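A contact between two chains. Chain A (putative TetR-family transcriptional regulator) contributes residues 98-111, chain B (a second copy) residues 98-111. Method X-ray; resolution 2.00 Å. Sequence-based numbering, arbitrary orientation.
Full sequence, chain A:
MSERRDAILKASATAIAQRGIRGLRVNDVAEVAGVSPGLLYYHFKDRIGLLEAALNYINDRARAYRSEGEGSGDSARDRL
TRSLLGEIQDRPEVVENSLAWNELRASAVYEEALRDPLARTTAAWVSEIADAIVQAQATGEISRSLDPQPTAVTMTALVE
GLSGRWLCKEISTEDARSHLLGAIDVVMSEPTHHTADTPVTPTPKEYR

Chain A (98-111) SLAWNELRASAVYE
Chain B 98-111: SLAWNELRASAVYE

Two copies of one helix pack nearly antiparallel, their N-to-C directions 155° apart and their axes 9.9 Å apart at closest approach. Backbone angles stay near -60/-45 from residue 98 to 106 in both chains, with i-to-i+4 hydrogen bonds throughout, and by Tyr110 phi has moved to about -110°. The register is set by Ala106(A) against Ala106(B), CA to CA 6.2 Å, with Leu99 of each chain beside Val109 of the other, CA atoms 8.3 Å apart for Leu99(A)–Val109(B) and 7.9 Å for Val109(A)–Leu99(B).

The first rule is a small residue at the centre. Both alanines point toward the partner, and Ala106(A) CB lies 3.3 Å from Ala106(B) CB, so the backbones come closest where the side chains are shortest. The second is a larger knob at each end. Val109 (t) points toward the other helix, whereas Leu99 (m, t) leaves its own sideways and brings its tip in: Leu99(A) CD2 sits 3.4 Å from Val109(B) CG1, and Val109(A) CG1 3.4 Å from Leu99(B) CD2. The other valine methyls meet the amides of Asn102 (chi1 t), with Val109(A) CG2 3.6 Å from Asn102(B) ND2 and Val109(B) CG2 3.6 Å from Asn102(A) OD1.

No direct hydrogen bond crosses the 447 Å² buried here; water fills the polar hollows. One water donates to Arg105(A) O (2.9 Å) and accepts from Asn102(B) ND2 (3.2 Å). Another donates to Ala106(A) O and Glu103(B) OE1, each at 2.9 Å.

Glu103 breaks the symmetry. Glu103(B) (t, p) sets OE1 at the edge of the Tyr110(A) ring, 3.5 Å from CE2, and a water lies 2.6 Å from that OE1 and 2.4 Å from Tyr110(A) OH. Glu103(A) (m, m) brings OE2 obliquely to Tyr110(B), 3.9 Å from CE2. Both tyrosines are p.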

# COMPACT_ATOMS: atom_id res chain seq x y z
N SER A 98 -6.60 7.40 6.73
CA SER A 98 -5.97 6.76 5.59
C SER A 98 -4.58 7.32 5.27
O SER A 98 -3.63 6.53 5.06
CB SER A 98 -6.96 6.83 4.41
OG SER A 98 -6.40 6.13 3.35
N LEU A 99 -4.42 8.66 5.28
CA LEU A 99 -3.14 9.30 5.14
C LEU A 99 -2.15 8.86 6.21
O LEU A 99 -1.00 8.57 5.88
CB LEU A 99 -3.23 10.84 5.16
CG LEU A 99 -3.92 11.48 3.98
CD1 LEU A 99 -4.43 12.91 4.38
CD2 LEU A 99 -2.90 11.49 2.76
N ALA A 100 -2.59 8.86 7.48
CA ALA A 100 -1.72 8.50 8.63
C ALA A 100 -1.30 7.04 8.52
O ALA A 100 -0.13 6.74 8.65
CB ALA A 100 -2.44 8.75 9.95
N TRP A 101 -2.24 6.15 8.16
CA TRP A 101 -1.91 4.74 8.01
C TRP A 101 -0.92 4.56 6.85
O TRP A 101 0.04 3.83 6.98
CB TRP A 101 -3.19 3.93 7.74
CG TRP A 101 -2.99 2.50 7.80
CD1 TRP A 101 -2.70 1.66 6.74
CD2 TRP A 101 -3.07 1.69 8.97
NE1 TRP A 101 -2.59 0.37 7.23
CE2 TRP A 101 -2.81 0.36 8.58
CE3 TRP A 101 -3.30 1.95 10.33
CZ2 TRP A 101 -2.80 -0.72 9.50
CZ3 TRP A 101 -3.29 0.90 11.23
CH2 TRP A 101 -3.05 -0.43 10.80
N ASN A 102 -1.19 5.18 5.71
CA ASN A 102 -0.29 5.19 4.57
C ASN A 102 1.15 5.58 4.95
O ASN A 102 2.11 4.90 4.56
CB ASN A 102 -0.84 6.19 3.53
CG ASN A 102 -0.37 5.89 2.12
OD1 ASN A 102 0.45 6.62 1.57
ND2 ASN A 102 -0.87 4.82 1.53
N GLU A 103 1.28 6.65 5.75
CA GLU A 103 2.59 7.10 6.28
C GLU A 103 3.25 6.07 7.18
O GLU A 103 4.43 5.76 7.03
CB GLU A 103 2.45 8.42 7.06
CG GLU A 103 2.21 9.64 6.17
CD GLU A 103 3.48 10.07 5.41
OE1 GLU A 103 4.62 9.67 5.80
OE2 GLU A 103 3.32 10.85 4.44
N LEU A 104 2.51 5.57 8.13
CA LEU A 104 3.05 4.54 9.03
C LEU A 104 3.46 3.27 8.32
O LEU A 104 4.53 2.67 8.63
CB LEU A 104 2.00 4.21 10.09
CG LEU A 104 1.77 5.38 11.06
CD1 LEU A 104 0.37 5.30 11.66
CD2 LEU A 104 2.85 5.49 12.17
N ARG A 105 2.61 2.83 7.40
CA ARG A 105 2.96 1.60 6.59
C ARG A 105 4.27 1.81 5.78
O ARG A 105 5.17 0.95 5.78
CB ARG A 105 1.76 1.20 5.70
CG ARG A 105 2.12 0.20 4.62
CD ARG A 105 2.34 -1.20 5.18
NE ARG A 105 1.16 -1.73 5.85
CZ ARG A 105 1.18 -2.68 6.78
NH1 ARG A 105 2.33 -3.24 7.18
NH2 ARG A 105 0.04 -3.06 7.33
N ALA A 106 4.41 2.96 5.12
CA ALA A 106 5.61 3.29 4.36
C ALA A 106 6.83 3.44 5.25
O ALA A 106 7.93 3.00 4.90
CB ALA A 106 5.39 4.62 3.51
N SER A 107 6.66 4.03 6.42
CA SER A 107 7.81 4.31 7.30
C SER A 107 8.34 3.07 7.98
O SER A 107 9.53 3.01 8.27
CB SER A 107 7.43 5.35 8.37
OG SER A 107 7.31 6.64 7.77
N ALA A 108 7.48 2.11 8.27
CA ALA A 108 7.89 0.90 9.01
C ALA A 108 8.87 0.05 8.19
O ALA A 108 9.53 -0.82 8.74
CB ALA A 108 6.68 0.10 9.43
N VAL A 109 8.97 0.33 6.89
CA VAL A 109 9.92 -0.37 6.00
C VAL A 109 11.33 -0.06 6.46
O VAL A 109 12.20 -0.95 6.60
CB VAL A 109 9.72 0.00 4.51
CG1 VAL A 109 10.85 -0.61 3.64
CG2 VAL A 109 8.36 -0.45 4.02
N TYR A 110 11.58 1.20 6.72
CA TYR A 110 12.92 1.59 7.11
C TYR A 110 13.05 2.00 8.60
O TYR A 110 14.15 2.09 9.12
CB TYR A 110 13.53 2.58 6.10
CG TYR A 110 12.67 3.78 5.86
CD1 TYR A 110 12.77 4.87 6.69
CD2 TYR A 110 11.72 3.80 4.82
CE1 TYR A 110 11.98 6.00 6.51
CE2 TYR A 110 10.95 4.90 4.61
CZ TYR A 110 11.07 6.02 5.48
OH TYR A 110 10.27 7.16 5.33
N GLU A 111 11.93 2.14 9.31
CA GLU A 111 12.00 2.30 10.78
C GLU A 111 11.56 1.04 11.48
O GLU A 111 10.36 0.86 11.70
CB GLU A 111 11.04 3.36 11.25
CG GLU A 111 11.30 4.70 10.67
CD GLU A 111 12.55 5.31 11.24
OE1 GLU A 111 13.05 4.80 12.29
OE2 GLU A 111 13.05 6.26 10.61
N SER B 98 12.00 -2.94 -5.42
CA SER B 98 10.66 -2.81 -4.84
C SER B 98 10.61 -1.92 -3.60
O SER B 98 9.64 -1.21 -3.34
CB SER B 98 10.08 -4.20 -4.53
OG SER B 98 9.97 -5.00 -5.73
N LEU B 99 11.67 -1.92 -2.81
CA LEU B 99 11.73 -0.95 -1.67
C LEU B 99 11.62 0.49 -2.17
O LEU B 99 10.91 1.32 -1.59
CB LEU B 99 13.07 -1.11 -0.96
CG LEU B 99 13.33 -2.39 -0.16
CD1 LEU B 99 14.85 -2.76 0.07
CD2 LEU B 99 12.63 -2.13 1.21
N ALA B 100 12.40 0.81 -3.21
CA ALA B 100 12.40 2.19 -3.72
C ALA B 100 11.08 2.54 -4.37
O ALA B 100 10.59 3.65 -4.20
CB ALA B 100 13.54 2.39 -4.70
N TRP B 101 10.51 1.61 -5.15
CA TRP B 101 9.19 1.85 -5.74
C TRP B 101 8.16 2.06 -4.64
O TRP B 101 7.31 2.95 -4.73
CB TRP B 101 8.74 0.66 -6.65
CG TRP B 101 7.55 1.03 -7.53
CD1 TRP B 101 6.27 0.67 -7.33
CD2 TRP B 101 7.56 1.88 -8.68
NE1 TRP B 101 5.47 1.22 -8.29
CE2 TRP B 101 6.25 1.95 -9.15
CE3 TRP B 101 8.58 2.54 -9.39
CZ2 TRP B 101 5.90 2.65 -10.31
CZ3 TRP B 101 8.25 3.25 -10.54
CH2 TRP B 101 6.90 3.32 -10.99
N ASN B 102 8.19 1.22 -3.61
CA ASN B 102 7.25 1.36 -2.48
C ASN B 102 7.33 2.78 -1.88
O ASN B 102 6.29 3.43 -1.53
CB ASN B 102 7.62 0.32 -1.41
CG ASN B 102 6.64 0.26 -0.23
OD1 ASN B 102 5.54 -0.26 -0.35
ND2 ASN B 102 7.05 0.79 0.90
N GLU B 103 8.55 3.27 -1.69
CA GLU B 103 8.68 4.65 -1.16
C GLU B 103 8.21 5.73 -2.15
O GLU B 103 7.66 6.70 -1.74
CB GLU B 103 10.14 4.91 -0.75
CG GLU B 103 10.40 6.36 -0.34
CD GLU B 103 9.65 6.79 0.96
OE1 GLU B 103 9.18 5.92 1.71
OE2 GLU B 103 9.63 8.02 1.24
N LEU B 104 8.49 5.59 -3.43
CA LEU B 104 8.02 6.54 -4.42
C LEU B 104 6.50 6.58 -4.41
O LEU B 104 5.92 7.62 -4.42
CB LEU B 104 8.53 6.14 -5.81
CG LEU B 104 10.01 6.48 -6.01
CD1 LEU B 104 10.46 5.63 -7.18
CD2 LEU B 104 10.19 7.94 -6.33
N ARG B 105 5.86 5.41 -4.37
CA ARG B 105 4.37 5.37 -4.25
C ARG B 105 3.85 6.10 -3.02
O ARG B 105 2.87 6.87 -3.10
CB ARG B 105 3.89 3.90 -4.24
CG ARG B 105 2.45 3.70 -3.70
CD ARG B 105 1.37 4.42 -4.55
NE ARG B 105 1.22 3.72 -5.83
CZ ARG B 105 0.61 4.20 -6.90
NH1 ARG B 105 0.07 5.42 -6.93
NH2 ARG B 105 0.56 3.44 -7.99
N ALA B 106 4.47 5.84 -1.86
CA ALA B 106 4.16 6.58 -0.66
C ALA B 106 4.38 8.11 -0.80
O ALA B 106 3.60 8.90 -0.25
CB ALA B 106 5.02 6.05 0.51
N SER B 107 5.48 8.51 -1.48
CA SER B 107 5.87 9.95 -1.51
C SER B 107 4.94 10.82 -2.35
O SER B 107 4.77 12.04 -2.09
CB SER B 107 7.31 10.07 -2.02
OG SER B 107 7.31 9.89 -3.46
N ALA B 108 4.33 10.20 -3.37
CA ALA B 108 3.53 10.90 -4.36
C ALA B 108 2.25 11.47 -3.74
O ALA B 108 1.61 12.34 -4.33
CB ALA B 108 3.22 10.00 -5.59
N VAL B 109 1.89 10.98 -2.56
CA VAL B 109 0.82 11.62 -1.80
C VAL B 109 1.16 13.11 -1.59
O VAL B 109 0.32 13.96 -1.76
CB VAL B 109 0.59 10.92 -0.45
CG1 VAL B 109 -0.44 11.74 0.43
CG2 VAL B 109 0.11 9.47 -0.68
N TYR B 110 2.40 13.42 -1.20
CA TYR B 110 2.80 14.81 -0.96
C TYR B 110 3.73 15.39 -2.03
O TYR B 110 3.86 16.60 -2.13
CB TYR B 110 3.41 14.98 0.46
CG TYR B 110 4.59 14.09 0.66
CD1 TYR B 110 5.88 14.48 0.26
CD2 TYR B 110 4.42 12.81 1.21
CE1 TYR B 110 6.96 13.61 0.41
CE2 TYR B 110 5.48 11.96 1.40
CZ TYR B 110 6.74 12.34 0.98
OH TYR B 110 7.76 11.44 1.14
N GLU B 111 4.40 14.56 -2.82
CA GLU B 111 5.24 15.07 -3.92
C GLU B 111 4.43 15.06 -5.17
O GLU B 111 4.53 14.11 -5.96
CB GLU B 111 6.45 14.18 -4.17
CG GLU B 111 7.53 14.30 -3.20
CD GLU B 111 8.24 15.65 -3.23
OE1 GLU B 111 8.08 16.47 -4.18
OE2 GLU B 111 8.98 15.86 -2.26
O HOH W 1 2.61 8.66 2.07
O HOH W 2 5.26 -0.38 3.23
O HOH W 3 8.78 3.07 2.16
O HOH W 4 8.31 6.86 3.96